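MRNA-decapping enzyme subunit 1 (Saccharomyces cerevisiae, PDB 1Q67) acts with its partner DCP2 in the decapping complex that removes the 7-methylguanine cap from mRNA, activating the enzyme and committing transcripts to degradation. Local coordinates at residues L38-P42 / I205-D210; T41-Y47 / K58-V64; I137-L142 / S154-P159; D188-I192 / G202-H206. The contacts are given in a common frame with arbitrary orientation. Residues are numbered along the deposited sequence.

Contact 1 (L38-P42 / I205-D210); sequences LFHTP and IHTVSD
A side-chain hydrogen bond, backed by one bridging water and a few van der Waals touches, joins the end of strand 34-41 to the first turn of C-terminal helix 208-223, which follows strand 200-205 and packs against the beta sandwich, as in PH-like folds. The contact is small, burying 213 Å², without backbone pairing; the nearest CA atoms, of Thr-41 and Asp-210, lie 7.0 Å apart. A classic beta bulge at Leu-38 and Phe-39, both facing Ile-67 of strand 64-70, opens segment 38-42, which is extended at Thr-41 (phi/psi -137/143) and turns a corner at Pro-42. Segment 205-210 leaves its strand after Ile-205 and enters the helix, Asp-210 N bonding Thr-207 O at 3.0 Å. Thr-41 (chi1 t) donates from OG1 to OD2 of Asp-210 (chi1 -81°) at 2.6 Å. Water 1 donates to Thr-41 OG1 (2.7 Å) and accepts from Thr-207 N (3.2 Å). Phe-39 (chi1 t) turns its ring edge to the carboxylate, CE1 to Asp-210 OD1 3.9 Å, and packs on Ile-214 and Leu-217 of the helix. Thr-41 OG1 thus donates a hydrogen bond to a carboxylate and accepts one from water, satisfying a buried hydroxyl in both roles.

Contact 2 (T41-Y47 / K58-V64); sequences TPHASLY and KLEYQGV
This is an antiparallel beta pairing with a bulge, between strand 43-50 and the returning chain 58-64 in the PH-like beta sandwich; the end-to-end directions differ by 165° and 536 Å² is buried. Ala-44 and Gly-63 form a hydrogen-bonded pair (CA-CA 5.4 Å), while Ser-45 with Gln-62 (4.1 Å) and Tyr-47 with Lys-58 (4.4 Å) are non-hydrogen-bonded; the register slips by two between the latter pairs. Corners at Pro-42, Glu-60 (phi/psi -76/44) and Gly-63 (151/-148) redirect the chain, and Gly-63's angles would jam a CB against the preceding carbonyl.

Backbone bonds run from Ala-44 N to Gly-63 O and from Gly-63 N to Ala-44 O, both 2.9 Å, from Leu-46 N to Tyr-61 O, 2.9 Å, and from Leu-59 N to Leu-46 O, 3.0 Å. Apolar packing centres on Leu-46 (chi1 t, chi2 p): CD2 meets Leu-59 CD1 at 3.8 Å and Tyr-61 CD1 at 4.1 Å, and the side chain also touches Ile-203 and Ile-144. Lys-58 (t, p, t, t) places CD over the Tyr-47 ring, 4.0 Å from its centroid, a CH-pi contact. Its ammonium curls into the bulge, where NZ donates to Leu-46 O at 3.2 Å and to Ser-45 OG at a very short 2.5 Å.

Contact 3 (I137-L142 / S154-P159); sequences IYNYGL and SMGIVP
Ile-157, Tyr-140 and Leu-142 form the apolar centre of this antiparallel hairpin pairing, which sets strand 140-146 against strand 152-157, an edge strand of its four-stranded sheet. Their side chains share one sheet face with Met-155: Tyr-140 CB lies 3.8 Å from Ile-157 CB, Leu-142 CB 4.2 Å from Ile-157 CD1, and Leu-142 CD2 4.2 Å from Met-155 CB. Ile-157 is m,t and Leu-142 has chi1 t. Leu-222 of the C-terminal helix meets Ile-157, and Ile-193 of the other sheet meets Leu-142 and Met-155, so this face looks into the protein core.

The axes of the short segments 140-142 and 154-157 approach to 4.4 Å, with 152° between their directions. Tyr-140/Ile-157 and Leu-142/Met-155 are hydrogen-bonded pairs around the non-hydrogen-bonded Gly-141/Gly-156 (CA-CA 4.5 Å). Bonds run from Tyr-140 N to Ile-157 O (3.3 Å), Ile-157 N to Tyr-140 O (2.7 Å), Leu-142 N to Met-155 O (2.8 Å) and Met-155 N to Leu-142 O (2.9 Å). On the glycine face Tyr-138 (chi1 m), centre of an inverse gamma turn, brings CD2 to 3.4 Å from Gly-156 CA and 3.6 Å from Val-158 CG2. Asn-139 ND2 sits 3.3 Å from Pro-159 CD, just before helix 160-169. At the end nearer the hairpin turn, water 2 donates to Leu-142 O (2.9 Å) and hydrogen-bonds Ser-154 OG (2.9 Å). A CB on Gly-156 would fall 2.0 Å from Tyr-138 CD2, so the ring's close seat depends on glycine.

Contact 4 (D188-I192 / G202-H206); sequences DELVI and GIWIH
Leu-190 (chi1 m, chi2 t) lies along the backbone of the neighbouring strand, its CD2 3.6 Å from Trp-204 N, 4.0 Å from Trp-204 CB and 4.1 Å from Gly-202 C. The two strands, 190-194 and 200-205, form an antiparallel hairpin in the five-stranded sheet of the sandwich; the axes of 190-192 and 202-205 come within 4.5 Å, with 149° between their directions, and 338 Å² is buried. Val-191 and Ile-203 are the hydrogen-bonded pair (CA-CA 5.1 Å), with Val-191 N to Ile-203 O at 3.0 Å and Ile-203 N to Val-191 O at 2.8 Å. Ile-192 faces Gly-202 in a non-hydrogen-bonded pair, CA-CA 4.5 Å. An ideal CB on Gly-202 would lie only 3.2 Å from Leu-190 CD1, so the leucine rests where a side chain would crowd it. Opposite this face, Val-191 (chi1 t) sets CG2 4.1 Å from Ile-205 CD1, and both residues pack on Ile-214 of helix 208-223. Trp-204 (chi1 t, chi2 78°) points the edge of its indole at Glu-189, OE1 lying 3.8 Å from NE1; its ring also meets His-43 of the second subunit. Two well-formed backbone hydrogen bonds therefore hold the pairing, with apolar contact on both faces, whereas the buried Trp-204 NE1 has no hydrogen-bonding partner in the model.

Overall arrangement
From the N terminus, strand 34-41 opens contact 1; contact 2 starts on the same stretch, at Thr-41 and Pro-42, continues round the corner into strand 43-50 and closes first, as a local hairpin. Contact 3 closes a second hairpin and contact 4 a third. Contacts 2, 3 and 4 are in series; contact 3 nests inside the long loop that contact 1 closes at 205-210, while contact 4 ends on the same stretch, sharing Ile-205 and His-206. Contacts 2 and 4 adjoin in the five-stranded sheet, Tyr-47 O lying 2.8 Å from Gly-202 N. Contact 3 belongs to the four-stranded sheet and meets contact 4 across the core, Leu-142 CD1 4.2 Å from Ile-203 CD1.

Contact 1 (L38-P42 / I205-D210)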
loop_
_atom_site.group_PDB
_atom_site.type_symbol
_atom_site.label_atom_id
_atom_site.label_comp_id
_atom_site.label_asym_id
_atom_site.label_seq_id
_atom_site.Cartn_x
_atom_site.Cartn_y
_atom_site.Cartn_z
ATOM N N LEU B 38 0.721 -0.813 -21.822
ATOM C CA LEU B 38 0.041 -2.076 -22.105
ATOM C C LEU B 38 -1.007 -2.446 -21.074
ATOM O O LEU B 38 -1.972 -3.143 -21.378
ATOM C CB LEU B 38 1.061 -3.220 -22.185
ATOM C CG LEU B 38 2.199 -3.065 -23.192
ATOM C CD1 LEU B 38 3.130 -4.268 -23.083
ATOM C CD2 LEU B 38 1.626 -2.948 -24.618
ATOM N N PHE B 39 -0.818 -1.973 -19.852
ATOM C CA PHE B 39 -1.736 -2.316 -18.781
ATOM C C PHE B 39 -1.555 -1.391 -17.590
ATOM O O PHE B 39 -0.437 -0.968 -17.287
ATOM C CB PHE B 39 -1.465 -3.758 -18.336
ATOM C CG PHE B 39 -2.214 -4.174 -17.105
ATOM C CD1 PHE B 39 -3.482 -4.737 -17.204
ATOM C CD2 PHE B 39 -1.670 -3.964 -15.844
ATOM C CE1 PHE B 39 -4.197 -5.090 -16.059
ATOM C CE2 PHE B 39 -2.375 -4.310 -14.695
ATOM C CZ PHE B 39 -3.645 -4.873 -14.803
ATOM N N HIS B 40 -2.661 -1.084 -16.926
ATOM C CA HIS B 40 -2.621 -0.265 -15.731
ATOM C C HIS B 40 -3.812 -0.618 -14.861
ATOM O O HIS B 40 -4.882 -0.952 -15.361
ATOM C CB HIS B 40 -2.625 1.238 -16.056
ATOM C CG HIS B 40 -3.895 1.734 -16.676
ATOM N ND1 HIS B 40 -4.129 1.692 -18.033
ATOM C CD2 HIS B 40 -5.002 2.281 -16.120
ATOM C CE1 HIS B 40 -5.325 2.193 -18.288
ATOM N NE2 HIS B 40 -5.875 2.557 -17.146
ATOM N N THR B 41 -3.604 -0.579 -13.552
ATOM C CA THR B 41 -4.663 -0.864 -12.599
ATOM C C THR B 41 -4.465 0.221 -11.544
ATOM O O THR B 41 -3.333 0.589 -11.236
ATOM C CB THR B 41 -4.528 -2.298 -12.004
ATOM O OG1 THR B 41 -5.717 -2.625 -11.275
ATOM C CG2 THR B 41 -3.327 -2.400 -11.087
ATOM N N PRO B 42 -5.568 0.752 -10.988
ATOM C CA PRO B 42 -5.609 1.817 -9.971
ATOM C C PRO B 42 -4.898 1.612 -8.641
ATOM O O PRO B 42 -4.208 2.514 -8.154
ATOM C CB PRO B 42 -7.114 2.038 -9.747
ATOM C CG PRO B 42 -7.762 1.452 -10.970
ATOM C CD PRO B 42 -6.925 0.252 -11.267
ATOM N N ILE B 205 -3.332 -6.700 -5.663
ATOM C CA ILE B 205 -4.083 -5.837 -6.555
ATOM C C ILE B 205 -5.555 -5.807 -6.146
ATOM O O ILE B 205 -6.197 -6.846 -6.029
ATOM C CB ILE B 205 -3.947 -6.312 -8.013
ATOM C CG1 ILE B 205 -2.470 -6.249 -8.435
ATOM C CG2 ILE B 205 -4.812 -5.452 -8.922
ATOM C CD1 ILE B 205 -2.190 -6.798 -9.821
ATOM N N HIS B 206 -6.075 -4.603 -5.925
ATOM C CA HIS B 206 -7.460 -4.439 -5.503
ATOM C C HIS B 206 -8.486 -4.942 -6.517
ATOM O O HIS B 206 -9.400 -5.672 -6.150
ATOM C CB HIS B 206 -7.749 -2.976 -5.171
ATOM C CG HIS B 206 -9.081 -2.771 -4.523
ATOM N ND1 HIS B 206 -9.357 -3.198 -3.241
ATOM C CD2 HIS B 206 -10.237 -2.259 -5.006
ATOM C CE1 HIS B 206 -10.626 -2.962 -2.965
ATOM N NE2 HIS B 206 -11.183 -2.394 -4.019
ATOM N N THR B 207 -8.353 -4.550 -7.781
ATOM C CA THR B 207 -9.295 -5.010 -8.799
ATOM C C THR B 207 -9.059 -6.505 -9.006
ATOM O O THR B 207 -8.052 -6.909 -9.587
ATOM C CB THR B 207 -9.095 -4.270 -10.142
ATOM O OG1 THR B 207 -9.201 -2.856 -9.932
ATOM C CG2 THR B 207 -10.157 -4.697 -11.150
ATOM N N VAL B 208 -9.991 -7.316 -8.520
ATOM C CA VAL B 208 -9.888 -8.766 -8.616
ATOM C C VAL B 208 -9.511 -9.272 -9.999
ATOM O O VAL B 208 -8.479 -9.917 -10.162
ATOM C CB VAL B 208 -11.209 -9.451 -8.197
ATOM C CG1 VAL B 208 -11.066 -10.972 -8.300
ATOM C CG2 VAL B 208 -11.578 -9.042 -6.773
ATOM N N SER B 209 -10.347 -8.975 -10.990
ATOM C CA SER B 209 -10.109 -9.418 -12.361
ATOM C C SER B 209 -8.760 -8.986 -12.938
ATOM O O SER B 209 -8.263 -9.602 -13.883
ATOM C CB SER B 209 -11.235 -8.923 -13.278
ATOM O OG SER B 209 -11.299 -7.506 -13.296
ATOM N N ASP B 210 -8.162 -7.937 -12.382
ATOM C CA ASP B 210 -6.876 -7.477 -12.891
ATOM C C ASP B 210 -5.704 -8.370 -12.504
ATOM O O ASP B 210 -4.642 -8.306 -13.125
ATOM C CB ASP B 210 -6.594 -6.044 -12.440
ATOM C CG ASP B 210 -7.304 -5.023 -13.298
ATOM O OD1 ASP B 210 -7.723 -5.390 -14.418
ATOM O OD2 ASP B 210 -7.429 -3.856 -12.869
HETATM O O HOH W 1 -6.366 -2.166 -8.662
#

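Contact 2 (T41-Y47 / K58-V64)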
loop_
_atom_site.group_PDB
_atom_site.type_symbol
_atom_site.label_atom_id
_atom_site.label_comp_id
_atom_site.label_asym_id
_atom_site.label_seq_id
_atom_site.Cartn_x
_atom_site.Cartn_y
_atom_site.Cartn_z
ATOM N N THR B 41 -3.604 -0.579 -13.552
ATOM C CA THR B 41 -4.663 -0.864 -12.599
ATOM C C THR B 41 -4.465 0.221 -11.544
ATOM O O THR B 41 -3.333 0.589 -11.236
ATOM C CB THR B 41 -4.528 -2.298 -12.004
ATOM O OG1 THR B 41 -5.717 -2.625 -11.275
ATOM C CG2 THR B 41 -3.327 -2.400 -11.087
ATOM N N PRO B 42 -5.568 0.752 -10.988
ATOM C CA PRO B 42 -5.609 1.817 -9.971
ATOM C C PRO B 42 -4.898 1.612 -8.641
ATOM O O PRO B 42 -4.208 2.514 -8.154
ATOM C CB PRO B 42 -7.114 2.038 -9.747
ATOM C CG PRO B 42 -7.762 1.452 -10.970
ATOM C CD PRO B 42 -6.925 0.252 -11.267
ATOM N N HIS B 43 -5.075 0.439 -8.043
ATOM C CA HIS B 43 -4.493 0.187 -6.734
ATOM C C HIS B 43 -3.732 -1.128 -6.603
ATOM O O HIS B 43 -4.303 -2.206 -6.766
ATOM C CB HIS B 43 -5.613 0.239 -5.693
ATOM C CG HIS B 43 -6.539 1.404 -5.872
ATOM N ND1 HIS B 43 -6.163 2.704 -5.603
ATOM C CD2 HIS B 43 -7.802 1.472 -6.359
ATOM C CE1 HIS B 43 -7.152 3.521 -5.917
ATOM N NE2 HIS B 43 -8.159 2.800 -6.379
ATOM N N ALA B 44 -2.446 -1.026 -6.292
ATOM C CA ALA B 44 -1.591 -2.194 -6.121
ATOM C C ALA B 44 -0.608 -1.898 -5.003
ATOM O O ALA B 44 -0.078 -0.796 -4.917
ATOM C CB ALA B 44 -0.843 -2.494 -7.412
ATOM N N SER B 45 -0.370 -2.881 -4.146
ATOM C CA SER B 45 0.543 -2.703 -3.026
ATOM C C SER B 45 1.688 -3.711 -3.159
ATOM O O SER B 45 1.460 -4.886 -3.450
ATOM C CB SER B 45 -0.216 -2.898 -1.707
ATOM O OG SER B 45 0.610 -2.572 -0.605
ATOM N N LEU B 46 2.910 -3.244 -2.929
ATOM C CA LEU B 46 4.103 -4.064 -3.084
ATOM C C LEU B 46 4.717 -4.680 -1.817
ATOM O O LEU B 46 4.891 -4.008 -0.797
ATOM C CB LEU B 46 5.180 -3.238 -3.806
ATOM C CG LEU B 46 6.419 -4.003 -4.279
ATOM C CD1 LEU B 46 6.009 -4.947 -5.416
ATOM C CD2 LEU B 46 7.485 -3.043 -4.765
ATOM N N TYR B 47 5.048 -5.967 -1.909
ATOM C CA TYR B 47 5.688 -6.703 -0.824
ATOM C C TYR B 47 6.886 -7.450 -1.399
ATOM O O TYR B 47 6.936 -7.743 -2.594
ATOM C CB TYR B 47 4.761 -7.753 -0.207
ATOM C CG TYR B 47 3.509 -7.225 0.439
ATOM C CD1 TYR B 47 2.426 -6.804 -0.334
ATOM C CD2 TYR B 47 3.391 -7.175 1.827
ATOM C CE1 TYR B 47 1.256 -6.352 0.261
ATOM C CE2 TYR B 47 2.225 -6.727 2.432
ATOM C CZ TYR B 47 1.163 -6.318 1.645
ATOM O OH TYR B 47 -0.004 -5.892 2.241
ATOM N N LYS B 58 6.414 -5.845 3.878
ATOM C CA LYS B 58 5.712 -4.782 3.173
ATOM C C LYS B 58 6.709 -3.710 2.760
ATOM O O LYS B 58 7.506 -3.249 3.581
ATOM C CB LYS B 58 4.637 -4.176 4.086
ATOM C CG LYS B 58 3.989 -2.904 3.556
ATOM C CD LYS B 58 3.380 -3.094 2.171
ATOM C CE LYS B 58 2.915 -1.748 1.619
ATOM N NZ LYS B 58 2.816 -1.696 0.136
ATOM N N LEU B 59 6.692 -3.329 1.487
ATOM C CA LEU B 59 7.590 -2.280 1.017
ATOM C C LEU B 59 6.796 -0.980 0.905
ATOM O O LEU B 59 5.568 -1.005 0.809
ATOM C CB LEU B 59 8.192 -2.637 -0.346
ATOM C CG LEU B 59 9.056 -3.900 -0.422
ATOM C CD1 LEU B 59 9.708 -3.970 -1.796
ATOM C CD2 LEU B 59 10.122 -3.874 0.676
ATOM N N GLU B 60 7.498 0.148 0.893
ATOM C CA GLU B 60 6.845 1.455 0.830
ATOM C C GLU B 60 6.297 1.871 -0.533
ATOM O O GLU B 60 6.486 3.008 -0.953
ATOM C CB GLU B 60 7.804 2.545 1.332
ATOM C CG GLU B 60 8.293 2.339 2.759
ATOM C CD GLU B 60 8.860 3.613 3.385
ATOM O OE1 GLU B 60 9.729 4.267 2.754
ATOM O OE2 GLU B 60 8.434 3.954 4.516
ATOM N N TYR B 61 5.627 0.966 -1.231
ATOM C CA TYR B 61 5.072 1.319 -2.531
ATOM C C TYR B 61 3.670 0.773 -2.708
ATOM O O TYR B 61 3.429 -0.421 -2.504
ATOM C CB TYR B 61 5.960 0.802 -3.667
ATOM C CG TYR B 61 7.381 1.314 -3.619
ATOM C CD1 TYR B 61 8.388 0.553 -3.030
ATOM C CD2 TYR B 61 7.714 2.565 -4.141
ATOM C CE1 TYR B 61 9.696 1.019 -2.955
ATOM C CE2 TYR B 61 9.023 3.051 -4.074
ATOM C CZ TYR B 61 10.008 2.267 -3.476
ATOM O OH TYR B 61 11.301 2.713 -3.387
ATOM N N GLN B 62 2.751 1.668 -3.064
ATOM C CA GLN B 62 1.340 1.337 -3.302
ATOM C C GLN B 62 0.812 2.449 -4.193
ATOM O O GLN B 62 1.131 3.618 -3.980
ATOM C CB GLN B 62 0.493 1.379 -2.025
ATOM C CG GLN B 62 1.144 0.882 -0.766
ATOM C CD GLN B 62 2.324 1.722 -0.352
ATOM O OE1 GLN B 62 2.339 2.940 -0.540
ATOM N NE2 GLN B 62 3.317 1.079 0.226
ATOM N N GLY B 63 -0.019 2.094 -5.160
ATOM C CA GLY B 63 -0.561 3.097 -6.052
ATOM C C GLY B 63 -0.879 2.520 -7.413
ATOM O O GLY B 63 -1.235 1.350 -7.527
ATOM N N VAL B 64 -0.749 3.341 -8.447
ATOM C CA VAL B 64 -1.031 2.900 -9.799
ATOM C C VAL B 64 0.077 1.977 -10.310
ATOM O O VAL B 64 1.267 2.298 -10.218
ATOM C CB VAL B 64 -1.174 4.096 -10.760
ATOM C CG1 VAL B 64 -1.520 3.595 -12.153
ATOM C CG2 VAL B 64 -2.270 5.036 -10.268
#

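Contact 3 (I137-L142 / S154-P159)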
loop_
_atom_site.group_PDB
_atom_site.type_symbol
_atom_site.label_atom_id
_atom_site.label_comp_id
_atom_site.label_asym_id
_atom_site.label_seq_id
_atom_site.Cartn_x
_atom_site.Cartn_y
_atom_site.Cartn_z
ATOM N N ILE B 137 18.381 -4.520 -22.814
ATOM C CA ILE B 137 17.623 -5.767 -22.882
ATOM C C ILE B 137 16.230 -5.719 -22.258
ATOM O O ILE B 137 15.479 -6.693 -22.343
ATOM C CB ILE B 137 18.387 -6.920 -22.205
ATOM C CG1 ILE B 137 18.620 -6.591 -20.733
ATOM C CG2 ILE B 137 19.709 -7.162 -22.923
ATOM C CD1 ILE B 137 19.209 -7.732 -19.939
ATOM N N TYR B 138 15.876 -4.605 -21.628
ATOM C CA TYR B 138 14.560 -4.501 -21.011
ATOM C C TYR B 138 13.505 -3.998 -21.982
ATOM O O TYR B 138 13.234 -2.800 -22.066
ATOM C CB TYR B 138 14.621 -3.603 -19.779
ATOM C CG TYR B 138 15.613 -4.089 -18.751
ATOM C CD1 TYR B 138 16.963 -3.747 -18.838
ATOM C CD2 TYR B 138 15.212 -4.917 -17.706
ATOM C CE1 TYR B 138 17.892 -4.221 -17.902
ATOM C CE2 TYR B 138 16.126 -5.394 -16.769
ATOM C CZ TYR B 138 17.463 -5.043 -16.872
ATOM O OH TYR B 138 18.368 -5.512 -15.940
ATOM N N ASN B 139 12.913 -4.937 -22.712
ATOM C CA ASN B 139 11.871 -4.647 -23.694
ATOM C C ASN B 139 10.596 -4.100 -23.053
ATOM O O ASN B 139 9.850 -3.350 -23.678
ATOM C CB ASN B 139 11.519 -5.924 -24.467
ATOM C CG ASN B 139 12.656 -6.404 -25.353
ATOM O OD1 ASN B 139 12.922 -5.831 -26.412
ATOM N ND2 ASN B 139 13.338 -7.451 -24.920
ATOM N N TYR B 140 10.341 -4.497 -21.810
ATOM C CA TYR B 140 9.139 -4.065 -21.113
ATOM C C TYR B 140 9.481 -3.609 -19.714
ATOM O O TYR B 140 10.543 -3.934 -19.181
ATOM C CB TYR B 140 8.123 -5.207 -21.039
ATOM C CG TYR B 140 8.043 -6.012 -22.311
ATOM C CD1 TYR B 140 8.532 -7.324 -22.366
ATOM C CD2 TYR B 140 7.510 -5.459 -23.470
ATOM C CE1 TYR B 140 8.492 -8.060 -23.549
ATOM C CE2 TYR B 140 7.465 -6.181 -24.656
ATOM C CZ TYR B 140 7.956 -7.478 -24.692
ATOM O OH TYR B 140 7.903 -8.182 -25.873
ATOM N N GLY B 141 8.580 -2.833 -19.130
ATOM C CA GLY B 141 8.812 -2.342 -17.793
ATOM C C GLY B 141 7.552 -2.379 -16.966
ATOM O O GLY B 141 6.435 -2.370 -17.484
ATOM N N LEU B 142 7.742 -2.448 -15.660
ATOM C CA LEU B 142 6.633 -2.442 -14.725
ATOM C C LEU B 142 6.937 -1.290 -13.772
ATOM O O LEU B 142 8.091 -1.071 -13.386
ATOM C CB LEU B 142 6.557 -3.775 -13.970
ATOM C CG LEU B 142 5.576 -3.887 -12.799
ATOM C CD1 LEU B 142 5.179 -5.347 -12.586
ATOM C CD2 LEU B 142 6.228 -3.319 -11.536
ATOM N N SER B 154 10.301 0.613 -9.758
ATOM C CA SER B 154 10.496 0.183 -11.145
ATOM C C SER B 154 11.110 -1.200 -11.250
ATOM O O SER B 154 11.984 -1.558 -10.464
ATOM C CB SER B 154 11.409 1.154 -11.898
ATOM O OG SER B 154 10.681 2.262 -12.373
ATOM N N MET B 155 10.651 -1.965 -12.236
ATOM C CA MET B 155 11.166 -3.308 -12.493
ATOM C C MET B 155 11.181 -3.554 -14.001
ATOM O O MET B 155 10.179 -3.328 -14.685
ATOM C CB MET B 155 10.298 -4.377 -11.821
ATOM C CG MET B 155 10.871 -5.780 -11.981
ATOM S SD MET B 155 9.798 -7.126 -11.407
ATOM C CE MET B 155 9.967 -6.945 -9.629
ATOM N N GLY B 156 12.317 -4.010 -14.517
ATOM C CA GLY B 156 12.414 -4.283 -15.943
ATOM C C GLY B 156 11.954 -5.692 -16.266
ATOM O O GLY B 156 12.102 -6.596 -15.447
ATOM N N ILE B 157 11.370 -5.892 -17.441
ATOM C CA ILE B 157 10.918 -7.229 -17.824
ATOM C C ILE B 157 11.647 -7.694 -19.088
ATOM O O ILE B 157 11.548 -7.062 -20.142
ATOM C CB ILE B 157 9.411 -7.252 -18.072
ATOM C CG1 ILE B 157 8.667 -6.778 -16.818
ATOM C CG2 ILE B 157 8.967 -8.661 -18.424
ATOM C CD1 ILE B 157 7.148 -6.677 -17.010
ATOM N N VAL B 158 12.385 -8.797 -18.975
ATOM C CA VAL B 158 13.151 -9.339 -20.109
ATOM C C VAL B 158 12.637 -10.708 -20.529
ATOM O O VAL B 158 12.485 -11.599 -19.704
ATOM C CB VAL B 158 14.647 -9.485 -19.748
ATOM C CG1 VAL B 158 15.435 -10.005 -20.953
ATOM C CG2 VAL B 158 15.204 -8.140 -19.280
ATOM N N PRO B 159 12.351 -10.890 -21.821
ATOM C CA PRO B 159 11.853 -12.185 -22.305
ATOM C C PRO B 159 12.835 -13.328 -22.016
ATOM O O PRO B 159 14.049 -13.133 -22.050
ATOM C CB PRO B 159 11.688 -11.959 -23.812
ATOM C CG PRO B 159 11.444 -10.474 -23.922
ATOM C CD PRO B 159 12.407 -9.894 -22.909
HETATM O O HOH W 2 9.816 0.772 -14.711
#

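Contact 4 (D188-I192 / G202-H206)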
loop_
_atom_site.group_PDB
_atom_site.type_symbol
_atom_site.label_atom_id
_atom_site.label_comp_id
_atom_site.label_asym_id
_atom_site.label_seq_id
_atom_site.Cartn_x
_atom_site.Cartn_y
_atom_site.Cartn_z
ATOM N N ASP B 188 -3.410 -17.102 -4.510
ATOM C CA ASP B 188 -4.526 -16.546 -3.764
ATOM C C ASP B 188 -4.776 -15.100 -4.191
ATOM O O ASP B 188 -5.261 -14.854 -5.296
ATOM C CB ASP B 188 -4.267 -16.621 -2.253
ATOM C CG ASP B 188 -5.543 -16.458 -1.435
ATOM O OD1 ASP B 188 -6.478 -17.277 -1.608
ATOM O OD2 ASP B 188 -5.614 -15.512 -0.617
ATOM N N GLU B 189 -4.426 -14.146 -3.336
ATOM C CA GLU B 189 -4.656 -12.736 -3.642
ATOM C C GLU B 189 -3.457 -12.006 -4.251
ATOM O O GLU B 189 -3.596 -10.891 -4.750
ATOM C CB GLU B 189 -5.087 -11.999 -2.370
ATOM C CG GLU B 189 -6.229 -12.663 -1.613
ATOM C CD GLU B 189 -6.385 -12.114 -0.206
ATOM O OE1 GLU B 189 -6.710 -10.913 -0.063
ATOM O OE2 GLU B 189 -6.174 -12.884 0.762
ATOM N N LEU B 190 -2.290 -12.636 -4.220
ATOM C CA LEU B 190 -1.079 -12.009 -4.734
ATOM C C LEU B 190 -0.612 -12.433 -6.114
ATOM O O LEU B 190 -0.809 -13.573 -6.538
ATOM C CB LEU B 190 0.092 -12.266 -3.781
ATOM C CG LEU B 190 0.157 -11.665 -2.383
ATOM C CD1 LEU B 190 1.376 -12.225 -1.674
ATOM C CD2 LEU B 190 0.257 -10.145 -2.468
ATOM N N VAL B 191 0.016 -11.497 -6.816
ATOM C CA VAL B 191 0.619 -11.805 -8.098
ATOM C C VAL B 191 2.073 -11.827 -7.673
ATOM O O VAL B 191 2.587 -10.832 -7.172
ATOM C CB VAL B 191 0.410 -10.714 -9.144
ATOM C CG1 VAL B 191 1.337 -10.967 -10.338
ATOM C CG2 VAL B 191 -1.045 -10.713 -9.597
ATOM N N ILE B 192 2.709 -12.980 -7.832
ATOM C CA ILE B 192 4.093 -13.168 -7.429
ATOM C C ILE B 192 5.041 -13.117 -8.615
ATOM O O ILE B 192 4.896 -13.868 -9.577
ATOM C CB ILE B 192 4.230 -14.507 -6.671
ATOM C CG1 ILE B 192 3.351 -14.449 -5.416
ATOM C CG2 ILE B 192 5.680 -14.774 -6.303
ATOM C CD1 ILE B 192 3.307 -15.729 -4.609
ATOM N N GLY B 202 5.740 -9.646 -4.231
ATOM C CA GLY B 202 4.329 -9.978 -4.214
ATOM C C GLY B 202 3.555 -8.685 -4.435
ATOM O O GLY B 202 3.850 -7.662 -3.819
ATOM N N ILE B 203 2.576 -8.711 -5.325
ATOM C CA ILE B 203 1.801 -7.515 -5.581
ATOM C C ILE B 203 0.329 -7.774 -5.303
ATOM O O ILE B 203 -0.284 -8.620 -5.952
ATOM C CB ILE B 203 1.954 -7.037 -7.047
ATOM C CG1 ILE B 203 3.432 -6.810 -7.383
ATOM C CG2 ILE B 203 1.191 -5.731 -7.247
ATOM C CD1 ILE B 203 3.678 -6.471 -8.847
ATOM N N TRP B 204 -0.227 -7.061 -4.322
ATOM C CA TRP B 204 -1.645 -7.198 -3.997
ATOM C C TRP B 204 -2.378 -6.209 -4.889
ATOM O O TRP B 204 -2.081 -5.016 -4.876
ATOM C CB TRP B 204 -1.935 -6.852 -2.530
ATOM C CG TRP B 204 -3.403 -6.960 -2.202
ATOM C CD1 TRP B 204 -4.104 -8.107 -1.968
ATOM C CD2 TRP B 204 -4.367 -5.894 -2.197
ATOM N NE1 TRP B 204 -5.442 -7.826 -1.825
ATOM C CE2 TRP B 204 -5.632 -6.474 -1.956
ATOM C CE3 TRP B 204 -4.285 -4.503 -2.365
ATOM C CZ2 TRP B 204 -6.813 -5.713 -1.891
ATOM C CZ3 TRP B 204 -5.465 -3.740 -2.296
ATOM C CH2 TRP B 204 -6.708 -4.351 -2.059
ATOM N N ILE B 205 -3.332 -6.700 -5.663
ATOM C CA ILE B 205 -4.083 -5.837 -6.555
ATOM C C ILE B 205 -5.555 -5.807 -6.146
ATOM O O ILE B 205 -6.197 -6.846 -6.029
ATOM C CB ILE B 205 -3.947 -6.312 -8.013
ATOM C CG1 ILE B 205 -2.470 -6.249 -8.435
ATOM C CG2 ILE B 205 -4.812 -5.452 -8.922
ATOM C CD1 ILE B 205 -2.190 -6.798 -9.821
ATOM N N HIS B 206 -6.075 -4.603 -5.925
ATOM C CA HIS B 206 -7.460 -4.439 -5.503
ATOM C C HIS B 206 -8.486 -4.942 -6.517
ATOM O O HIS B 206 -9.400 -5.672 -6.150
ATOM C CB HIS B 206 -7.749 -2.976 -5.171
ATOM C CG HIS B 206 -9.081 -2.771 -4.523
ATOM N ND1 HIS B 206 -9.357 -3.198 -3.241
ATOM C CD2 HIS B 206 -10.237 -2.259 -5.006
ATOM C CE1 HIS B 206 -10.626 -2.962 -2.965
ATOM N NE2 HIS B 206 -11.183 -2.394 -4.019
#